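Local coordinates for isomaltose glucohydrolase (Kribbella flavida, PDB 5Z3E), which hydrolyses the alpha-1,6-glucosidic linkage of isomaltose from the non-reducing end, releasing beta-D-glucose and D-glucose, at residues R341-Q346 and G351-Q356; A321-N326 and L337-W342; D308-Y311 and Q315-L318. The protein carries 1 engineered substitution. One frame throughout, in Å; residues are numbered along the deposited sequence.

Contact 1 (R341-Q346 and G351-Q356). Engineered in segment 351-356: Ala355 (natural residue Glu).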
loop_
_atom_site.group_PDB
_atom_site.type_symbol
_atom_site.label_atom_id
_atom_site.label_comp_id
_atom_site.label_asym_id
_atom_site.label_seq_id
_atom_site.Cartn_x
_atom_site.Cartn_y
_atom_site.Cartn_z
ATOM N N ARG A 341 1.713 -10.832 -16.860
ATOM C CA ARG A 341 2.054 -12.217 -17.205
ATOM C C ARG A 341 3.031 -12.800 -16.190
ATOM O O ARG A 341 2.913 -13.950 -15.785
ATOM C CB ARG A 341 2.632 -12.297 -18.618
ATOM C CG ARG A 341 1.665 -11.991 -19.717
ATOM C CD ARG A 341 2.328 -12.170 -21.089
ATOM N NE ARG A 341 1.448 -11.725 -22.159
ATOM C CZ ARG A 341 1.615 -10.605 -22.858
ATOM N NH1 ARG A 341 2.661 -9.821 -22.600
ATOM N NH2 ARG A 341 0.724 -10.255 -23.750
ATOM N N TRP A 342 4.033 -12.009 -15.800
ATOM C CA TRP A 342 5.004 -12.492 -14.807
ATOM C C TRP A 342 4.317 -12.861 -13.499
ATOM O O TRP A 342 4.571 -13.919 -12.921
ATOM C CB TRP A 342 6.116 -11.456 -14.550
ATOM C CG TRP A 342 7.150 -11.964 -13.584
ATOM C CD1 TRP A 342 8.252 -12.709 -13.898
ATOM C CD2 TRP A 342 7.154 -11.839 -12.161
ATOM N NE1 TRP A 342 8.943 -13.034 -12.778
ATOM C CE2 TRP A 342 8.292 -12.519 -11.683
ATOM C CE3 TRP A 342 6.309 -11.208 -11.237
ATOM C CZ2 TRP A 342 8.596 -12.608 -10.325
ATOM C CZ3 TRP A 342 6.630 -11.278 -9.907
ATOM C CH2 TRP A 342 7.760 -11.981 -9.449
ATOM N N ILE A 343 3.412 -12.004 -13.032
ATOM C CA ILE A 343 2.688 -12.297 -11.806
ATOM C C ILE A 343 1.909 -13.607 -11.941
ATOM O O ILE A 343 1.935 -14.456 -11.057
ATOM C CB ILE A 343 1.715 -11.170 -11.454
ATOM C CG1 ILE A 343 2.507 -9.902 -11.107
ATOM C CG2 ILE A 343 0.789 -11.615 -10.330
ATOM C CD1 ILE A 343 1.647 -8.667 -11.184
ATOM N N ALA A 344 1.186 -13.784 -13.049
ATOM C CA ALA A 344 0.368 -14.973 -13.228
ATOM C C ALA A 344 1.235 -16.227 -13.177
ATOM O O ALA A 344 0.784 -17.272 -12.698
ATOM C CB ALA A 344 -0.419 -14.894 -14.513
ATOM N N ASP A 345 2.462 -16.140 -13.682
ATOM C CA ASP A 345 3.376 -17.273 -13.676
ATOM C C ASP A 345 3.857 -17.626 -12.269
ATOM O O ASP A 345 4.499 -18.684 -12.109
ATOM C CB ASP A 345 4.567 -16.973 -14.580
ATOM C CG ASP A 345 4.214 -16.983 -16.054
ATOM O OD1 ASP A 345 3.147 -17.524 -16.442
ATOM O OD2 ASP A 345 5.047 -16.482 -16.860
ATOM N N GLN A 346 3.557 -16.799 -11.264
ATOM C CA GLN A 346 3.965 -17.108 -9.891
ATOM C C GLN A 346 2.858 -17.764 -9.088
ATOM O O GLN A 346 3.056 -18.132 -7.941
ATOM C CB GLN A 346 4.457 -15.854 -9.161
ATOM C CG GLN A 346 5.439 -15.029 -9.995
ATOM C CD GLN A 346 6.499 -15.852 -10.657
ATOM O OE1 GLN A 346 7.034 -16.782 -10.075
ATOM N NE2 GLN A 346 6.803 -15.524 -11.909
ATOM N N GLY A 351 -3.720 -21.548 -7.414
ATOM C CA GLY A 351 -3.936 -20.150 -7.849
ATOM C C GLY A 351 -3.449 -19.140 -6.868
ATOM O O GLY A 351 -3.584 -17.939 -7.104
ATOM N N ASP A 352 -2.876 -19.595 -5.746
ATOM C CA ASP A 352 -2.457 -18.631 -4.720
ATOM C C ASP A 352 -1.167 -17.940 -5.118
ATOM O O ASP A 352 -0.241 -18.552 -5.689
ATOM C CB ASP A 352 -2.248 -19.349 -3.381
ATOM C CG ASP A 352 -3.516 -19.835 -2.740
ATOM O OD1 ASP A 352 -4.611 -19.387 -3.128
ATOM O OD2 ASP A 352 -3.396 -20.627 -1.800
ATOM N N LEU A 353 -1.082 -16.651 -4.771
ATOM C CA LEU A 353 0.070 -15.836 -5.084
ATOM C C LEU A 353 0.887 -15.592 -3.836
ATOM O O LEU A 353 0.340 -15.131 -2.810
ATOM C CB LEU A 353 -0.348 -14.481 -5.679
ATOM C CG LEU A 353 -0.929 -14.540 -7.084
ATOM C CD1 LEU A 353 -1.602 -13.228 -7.415
ATOM C CD2 LEU A 353 0.137 -14.864 -8.108
ATOM N N PRO A 354 2.174 -15.876 -3.876
ATOM C CA PRO A 354 3.047 -15.623 -2.733
ATOM C C PRO A 354 3.340 -14.132 -2.589
ATOM O O PRO A 354 3.114 -13.337 -3.516
ATOM C CB PRO A 354 4.328 -16.359 -3.082
ATOM C CG PRO A 354 4.334 -16.318 -4.522
ATOM C CD PRO A 354 2.918 -16.420 -5.019
ATOM N N ALA A 355 3.923 -13.773 -1.445
ATOM C CA ALA A 355 4.459 -12.422 -1.302
ATOM C C ALA A 355 5.580 -12.160 -2.317
ATOM O O ALA A 355 5.665 -11.108 -2.933
ATOM C CB ALA A 355 4.970 -12.201 0.098
ATOM N N GLN A 356 6.477 -13.146 -2.455
ATOM C CA GLN A 356 7.657 -13.012 -3.286
ATOM C C GLN A 356 8.090 -14.380 -3.757
ATOM O O GLN A 356 7.668 -15.385 -3.172
ATOM C CB GLN A 356 8.791 -12.343 -2.538
ATOM C CG GLN A 356 9.285 -13.124 -1.313
ATOM C CD GLN A 356 10.526 -12.518 -0.714
ATOM O OE1 GLN A 356 11.578 -12.420 -1.373
ATOM N NE2 GLN A 356 10.428 -12.061 0.531
#
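Ile343 and Leu353 make the apolar part of this contact, between the C-terminal part of helix 333-344 and the loop that returns toward strand 356-357. Their side chains cross at about a right angle, methyl against methyl, with Ile343 CG2 4.0 Å from Leu353 CD2. In Ile343 the CG2 branch lies anti to the backbone N, which turns it to the loop while CG1 runs along the other side toward Ala321 of the preceding helix. Leu353 also touches Ser384, His385 and Tyr388 of helix 382-394, so this branched, wholly apolar side chain packs between that helix and helix 333-344.

A second group of contacts sets carbon against backbone oxygen. Leu353 CD2 also packs on Ile343 O, at 3.5 Å, an oxygen that already accepts a hydrogen bond from Gln346 N. Similarly, Pro354 CD lies 3.4 Å from Gln346 O. Proline suits this place because its nitrogen carries no N-H that would need an acceptor, and the ring CD takes that position against the carbonyl.

The polar grip is local to residues 341-346. Two successive bends of the same sense, at chi1 (-47°) and chi2, fold the amide of Gln346 back toward Trp342, where NE2 donates to Trp342 O across 2.9 Å. The bond is bent, 147° at the hydrogen, and tilted from the carbonyl plane. The same nitrogen stands 3.3 Å above one face of the Trp342 ring, toward its rim, while OE1 is bonded to His359 NE2. Both ends of the amide are thereby held, which fixes its rotation.

No hydrogen bond joins 341-346 to 351-356 directly. The loop bearing Ala355, engineered from the glutamate assigned as proton acceptor, meets the helix by van der Waals packing, while polar bonds tie it elsewhere: Asp352 to His44, Pro354 O to Ser384 and Leu353 to Leu381.

Contact 2 (A321-N326 and L337-W342)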
loop_
_atom_site.group_PDB
_atom_site.type_symbol
_atom_site.label_atom_id
_atom_site.label_comp_id
_atom_site.label_asym_id
_atom_site.label_seq_id
_atom_site.Cartn_x
_atom_site.Cartn_y
_atom_site.Cartn_z
ATOM N N ALA A 321 3.136 -5.756 -9.788
ATOM C CA ALA A 321 1.808 -5.265 -10.097
ATOM C C ALA A 321 1.777 -3.747 -10.055
ATOM O O ALA A 321 1.155 -3.106 -10.899
ATOM C CB ALA A 321 0.799 -5.825 -9.114
ATOM N N LEU A 322 2.409 -3.156 -9.042
ATOM C CA LEU A 322 2.469 -1.707 -8.920
ATOM C C LEU A 322 3.155 -1.065 -10.125
ATOM O O LEU A 322 2.694 -0.049 -10.660
ATOM C CB LEU A 322 3.206 -1.367 -7.622
ATOM C CG LEU A 322 3.384 0.095 -7.326
ATOM C CD1 LEU A 322 2.059 0.811 -7.152
ATOM C CD2 LEU A 322 4.252 0.232 -6.083
ATOM N N LEU A 323 4.286 -1.640 -10.544
ATOM C CA LEU A 323 4.971 -1.118 -11.716
ATOM C C LEU A 323 4.089 -1.289 -12.951
ATOM O O LEU A 323 3.961 -0.360 -13.757
ATOM C CB LEU A 323 6.350 -1.758 -11.891
ATOM C CG LEU A 323 7.169 -1.203 -13.051
ATOM C CD1 LEU A 323 7.380 0.305 -12.975
ATOM C CD2 LEU A 323 8.517 -1.914 -13.117
ATOM N N GLY A 324 3.468 -2.460 -13.104
ATOM C CA GLY A 324 2.587 -2.662 -14.232
ATOM C C GLY A 324 1.439 -1.658 -14.291
ATOM O O GLY A 324 1.083 -1.167 -15.364
ATOM N N TRP A 325 0.844 -1.368 -13.128
ATOM C CA TRP A 325 -0.252 -0.398 -13.027
ATOM C C TRP A 325 0.233 0.957 -13.523
ATOM O O TRP A 325 -0.425 1.649 -14.283
ATOM C CB TRP A 325 -0.679 -0.374 -11.571
ATOM C CG TRP A 325 -1.826 0.520 -11.184
ATOM C CD1 TRP A 325 -2.673 1.258 -11.963
ATOM C CD2 TRP A 325 -2.263 0.699 -9.839
ATOM N NE1 TRP A 325 -3.601 1.883 -11.162
ATOM C CE2 TRP A 325 -3.372 1.556 -9.863
ATOM C CE3 TRP A 325 -1.814 0.216 -8.611
ATOM C CZ2 TRP A 325 -4.048 1.939 -8.688
ATOM C CZ3 TRP A 325 -2.468 0.588 -7.470
ATOM C CH2 TRP A 325 -3.566 1.434 -7.507
ATOM N N ASN A 326 1.434 1.336 -13.065
ATOM C CA ASN A 326 2.035 2.593 -13.462
ATOM C C ASN A 326 2.373 2.643 -14.963
ATOM O O ASN A 326 2.189 3.690 -15.598
ATOM C CB ASN A 326 3.233 2.892 -12.583
ATOM C CG ASN A 326 2.778 3.632 -11.355
ATOM O OD1 ASN A 326 2.644 4.860 -11.414
ATOM N ND2 ASN A 326 2.426 2.910 -10.301
ATOM N N LEU A 337 1.336 -5.431 -19.498
ATOM C CA LEU A 337 0.996 -6.817 -19.749
ATOM C C LEU A 337 2.159 -7.747 -19.411
ATOM O O LEU A 337 1.932 -8.836 -18.901
ATOM C CB LEU A 337 0.577 -7.021 -21.210
ATOM C CG LEU A 337 -0.819 -6.484 -21.534
ATOM C CD1 LEU A 337 -0.983 -6.378 -23.040
ATOM C CD2 LEU A 337 -1.881 -7.415 -20.944
ATOM N N ARG A 338 3.390 -7.338 -19.705
ATOM C CA ARG A 338 4.519 -8.187 -19.377
ATOM C C ARG A 338 4.574 -8.457 -17.879
ATOM O O ARG A 338 4.864 -9.571 -17.438
ATOM C CB ARG A 338 5.811 -7.571 -19.877
ATOM C CG ARG A 338 7.039 -8.420 -19.591
ATOM C CD ARG A 338 8.283 -7.999 -20.355
ATOM N NE ARG A 338 8.778 -6.701 -19.930
ATOM C CZ ARG A 338 9.655 -6.498 -18.943
ATOM N NH1 ARG A 338 10.047 -5.282 -18.657
ATOM N NH2 ARG A 338 10.177 -7.518 -18.260
ATOM N N HIS A 339 4.312 -7.425 -17.084
ATOM C CA HIS A 339 4.294 -7.600 -15.640
ATOM C C HIS A 339 3.108 -8.416 -15.158
ATOM O O HIS A 339 3.253 -9.218 -14.248
ATOM C CB HIS A 339 4.422 -6.216 -14.956
ATOM C CG HIS A 339 5.783 -5.620 -15.159
ATOM N ND1 HIS A 339 6.145 -4.906 -16.295
ATOM C CD2 HIS A 339 6.921 -5.743 -14.427
ATOM C CE1 HIS A 339 7.432 -4.595 -16.215
ATOM N NE2 HIS A 339 7.924 -5.095 -15.105
ATOM N N LEU A 340 1.946 -8.236 -15.771
ATOM C CA LEU A 340 0.794 -9.062 -15.456
ATOM C C LEU A 340 1.097 -10.541 -15.717
ATOM O O LEU A 340 0.762 -11.409 -14.907
ATOM C CB LEU A 340 -0.424 -8.609 -16.227
ATOM C CG LEU A 340 -1.712 -9.321 -15.884
ATOM C CD1 LEU A 340 -2.194 -8.904 -14.500
ATOM C CD2 LEU A 340 -2.791 -9.068 -16.938
ATOM N N ARG A 341 1.713 -10.832 -16.860
ATOM C CA ARG A 341 2.054 -12.217 -17.205
ATOM C C ARG A 341 3.031 -12.800 -16.190
ATOM O O ARG A 341 2.913 -13.950 -15.785
ATOM C CB ARG A 341 2.632 -12.297 -18.618
ATOM C CG ARG A 341 1.665 -11.991 -19.717
ATOM C CD ARG A 341 2.328 -12.170 -21.089
ATOM N NE ARG A 341 1.448 -11.725 -22.159
ATOM C CZ ARG A 341 1.615 -10.605 -22.858
ATOM N NH1 ARG A 341 2.661 -9.821 -22.600
ATOM N NH2 ARG A 341 0.724 -10.255 -23.750
ATOM N N TRP A 342 4.033 -12.009 -15.800
ATOM C CA TRP A 342 5.004 -12.492 -14.807
ATOM C C TRP A 342 4.317 -12.861 -13.499
ATOM O O TRP A 342 4.571 -13.919 -12.921
ATOM C CB TRP A 342 6.116 -11.456 -14.550
ATOM C CG TRP A 342 7.150 -11.964 -13.584
ATOM C CD1 TRP A 342 8.252 -12.709 -13.898
ATOM C CD2 TRP A 342 7.154 -11.839 -12.161
ATOM N NE1 TRP A 342 8.943 -13.034 -12.778
ATOM C CE2 TRP A 342 8.292 -12.519 -11.683
ATOM C CE3 TRP A 342 6.309 -11.208 -11.237
ATOM C CZ2 TRP A 342 8.596 -12.608 -10.325
ATOM C CZ3 TRP A 342 6.630 -11.278 -9.907
ATOM C CH2 TRP A 342 7.760 -11.981 -9.449
#
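The imidazole of His339 has Leu323 over one face, with CG of the leucine above the ring, while Gly324 N approaches it obliquely. Within its own helix the ring meets a second flat group: His339 CE1 lies 3.6 Å above one face of the Arg338 guanidinium, toward the rim. With CG anti to the backbone N (chi1 -176°), the leucine's branch point lies over the imidazole, and CD2 comes within 3.8 Å of His339 NE2.

At the base of the histidine side chain the backbones come close. The CA atoms of Gly324 and His339 are 5.4 Å apart, and Gly324 CA lies 4.1 Å from His339 CB. Glycine offers its bare CA as the bed for the histidine CB; a CB on Gly324 would lie about 3.3 Å from His339 CB, too tight for two carbons. Its absence allows helices 317-329 and 333-344 to approach so closely here.

On the side of helix 317-329 turned from the histidine, Asn326 ND2 donates to Leu322 O, 3.0 Å away and nearly straight at 170°. That oxygen also accepts from Asn326 N, and the two donors reach it from opposite faces of the carbonyl plane. Asn326 ND2 bonds Val273 O as well, tying the helix to a neighbouring loop.

Histidine suits this buried seam because both its nitrogens have partners: ND1 bonds Gly335 O of its own helix and NE2 bonds Asp297 OD2. Such pairing is consistent with N-H on both nitrogens, a charge that Asp297 would favour and the adjacent Arg338 guanidinium would oppose.

Contact 3 (D308-Y311 and Q315-L318)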
loop_
_atom_site.group_PDB
_atom_site.type_symbol
_atom_site.label_atom_id
_atom_site.label_comp_id
_atom_site.label_asym_id
_atom_site.label_seq_id
_atom_site.Cartn_x
_atom_site.Cartn_y
_atom_site.Cartn_z
ATOM N N ASP A 308 18.129 -5.604 0.295
ATOM C CA ASP A 308 17.130 -6.438 0.897
ATOM C C ASP A 308 17.674 -7.866 1.062
ATOM O O ASP A 308 18.027 -8.503 0.061
ATOM C CB ASP A 308 15.925 -6.367 0.009
ATOM C CG ASP A 308 14.717 -7.025 0.614
ATOM O OD1 ASP A 308 14.719 -7.301 1.846
ATOM O OD2 ASP A 308 13.736 -7.227 -0.126
ATOM N N VAL A 309 17.682 -8.318 2.313
ATOM C CA VAL A 309 18.109 -9.670 2.630
ATOM C C VAL A 309 16.955 -10.546 3.102
ATOM O O VAL A 309 17.128 -11.726 3.410
ATOM C CB VAL A 309 19.230 -9.676 3.701
ATOM C CG1 VAL A 309 20.481 -9.001 3.160
ATOM C CG2 VAL A 309 18.767 -8.997 4.953
ATOM N N PHE A 310 15.747 -9.943 3.151
ATOM C CA PHE A 310 14.607 -10.641 3.658
ATOM C C PHE A 310 14.265 -11.771 2.692
ATOM O O PHE A 310 13.953 -11.511 1.521
ATOM C CB PHE A 310 13.473 -9.637 3.853
ATOM C CG PHE A 310 12.186 -10.207 4.373
ATOM C CD1 PHE A 310 12.112 -10.807 5.634
ATOM C CD2 PHE A 310 11.021 -10.072 3.619
ATOM C CE1 PHE A 310 10.886 -11.246 6.122
ATOM C CE2 PHE A 310 9.793 -10.537 4.112
ATOM C CZ PHE A 310 9.724 -11.112 5.370
ATOM N N TYR A 311 14.393 -13.021 3.173
ATOM C CA TYR A 311 14.293 -14.156 2.309
ATOM C C TYR A 311 15.243 -14.081 1.108
ATOM O O TYR A 311 14.975 -14.639 0.034
ATOM C CB TYR A 311 12.864 -14.479 1.855
ATOM C CG TYR A 311 11.993 -15.013 2.961
ATOM C CD1 TYR A 311 11.344 -14.189 3.858
ATOM C CD2 TYR A 311 11.882 -16.407 3.142
ATOM C CE1 TYR A 311 10.565 -14.704 4.877
ATOM C CE2 TYR A 311 11.103 -16.932 4.170
ATOM C CZ TYR A 311 10.444 -16.084 5.042
ATOM O OH TYR A 311 9.654 -16.613 6.035
ATOM N N GLN A 315 11.716 -11.421 -5.510
ATOM C CA GLN A 315 10.910 -10.635 -6.437
ATOM C C GLN A 315 9.474 -10.609 -5.944
ATOM O O GLN A 315 8.872 -11.666 -5.748
ATOM C CB GLN A 315 10.975 -11.274 -7.827
ATOM C CG GLN A 315 12.371 -11.283 -8.411
ATOM C CD GLN A 315 12.498 -12.312 -9.523
ATOM O OE1 GLN A 315 12.371 -13.506 -9.246
ATOM N NE2 GLN A 315 12.759 -11.883 -10.747
ATOM N N TRP A 316 8.937 -9.402 -5.741
ATOM C CA TRP A 316 7.651 -9.239 -5.069
ATOM C C TRP A 316 6.521 -9.033 -6.056
ATOM O O TRP A 316 6.510 -8.086 -6.860
ATOM C CB TRP A 316 7.734 -8.059 -4.099
ATOM C CG TRP A 316 8.469 -8.435 -2.837
ATOM C CD1 TRP A 316 9.780 -8.795 -2.680
ATOM C CD2 TRP A 316 7.878 -8.526 -1.537
ATOM N NE1 TRP A 316 10.025 -9.113 -1.365
ATOM C CE2 TRP A 316 8.876 -8.950 -0.650
ATOM C CE3 TRP A 316 6.597 -8.261 -1.048
ATOM C CZ2 TRP A 316 8.635 -9.106 0.702
ATOM C CZ3 TRP A 316 6.357 -8.430 0.287
ATOM C CH2 TRP A 316 7.375 -8.839 1.158
ATOM N N ILE A 317 5.498 -9.887 -5.955
ATOM C CA ILE A 317 4.336 -9.824 -6.816
ATOM C C ILE A 317 3.698 -8.433 -6.755
ATOM O O ILE A 317 3.343 -7.849 -7.784
ATOM C CB ILE A 317 3.322 -10.930 -6.485
ATOM C CG1 ILE A 317 3.751 -12.297 -7.067
ATOM C CG2 ILE A 317 1.942 -10.586 -6.999
ATOM C CD1 ILE A 317 5.038 -12.864 -6.555
ATOM N N LEU A 318 3.526 -7.894 -5.537
ATOM C CA LEU A 318 2.811 -6.631 -5.395
ATOM C C LEU A 318 3.569 -5.492 -6.063
ATOM O O LEU A 318 2.955 -4.535 -6.518
ATOM C CB LEU A 318 2.496 -6.368 -3.911
ATOM C CG LEU A 318 3.659 -6.038 -2.995
ATOM C CD1 LEU A 318 3.928 -4.539 -2.977
ATOM C CD2 LEU A 318 3.409 -6.533 -1.594
HETATM O O HOH W 1 12.526 -9.631 0.077
#
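This contact lies beside the active site and is probably part of its wall: the side chain of Trp316 lies about 4 Å from that of Ala355, the engineered replacement for the glutamate assigned as proton acceptor, and that of Phe310 about 8 Å from that of Glu198, assigned as proton donor. Here the loop 308-311 meets strand 315-316 largely through two rings and a bound water.

Phe310 and Trp316 touch edge against edge, with Phe310 CE2 and Trp316 CZ2 3.9 Å apart and each atom near the plane of the other ring. Although the side chains cross at about a right angle, the ring planes are inclined by only about 28°, so the rings meet side by side, neither stacked nor T-shaped. Phe310 CG is anti to the backbone N, chi1 180°, which extends the ring from the loop to the indole. One face of the phenyl ring is covered by its neighbour, Tyr311 CD1 standing 3.6 Å above its centre, and Trp370 meets it edge-to-face. Aromatic residues suit this place, since their flat, rigid edges and faces can be shared among several partners.

The polar link runs through the water. Trp316 NE1 donates to it across 2.9 Å, in the plane of the indole. The water is also hydrogen-bonded to Asp308 OD2, at 2.7 Å, and to Phe310 O. It thus bridges Asp308 OD2 and Trp316 NE1, which are 4.3 Å apart. A salt bridge to Arg304 NE further holds OD2.

Asp308 OD1 shapes the loop, accepting from Phe310 N, which meets it from above the carboxylate plane, in an Asx turn. Strand 315-316 leads into helix 317-329 next to the catalytic position, as expected at the catalytic end of the (alpha/alpha)6 barrel of glycoside hydrolase family 15.

All three contacts are largely buried, but contact 2 involves only buried residues, whereas contacts 1 and 3 each include partly exposed ones, Gln346 and Asp352 in the first and Phe310 in the other. Contact 2 is helix-to-helix packing away from the annotated sites, contact 1 joins helix 333-344 to the loop that follows it, and contact 3 lies near the catalytic position. Contacts 1 and 2 share Arg341 and Trp342; contacts 2 and 3 both use helix 317-329. Ala355 O probably accepts from Ile317 N, joining contacts 1 and 3. The chemistry shifts accordingly, from aliphatic and backbone packing, through a hydrogen-bonded histidine, to aromatic edges and a bound water.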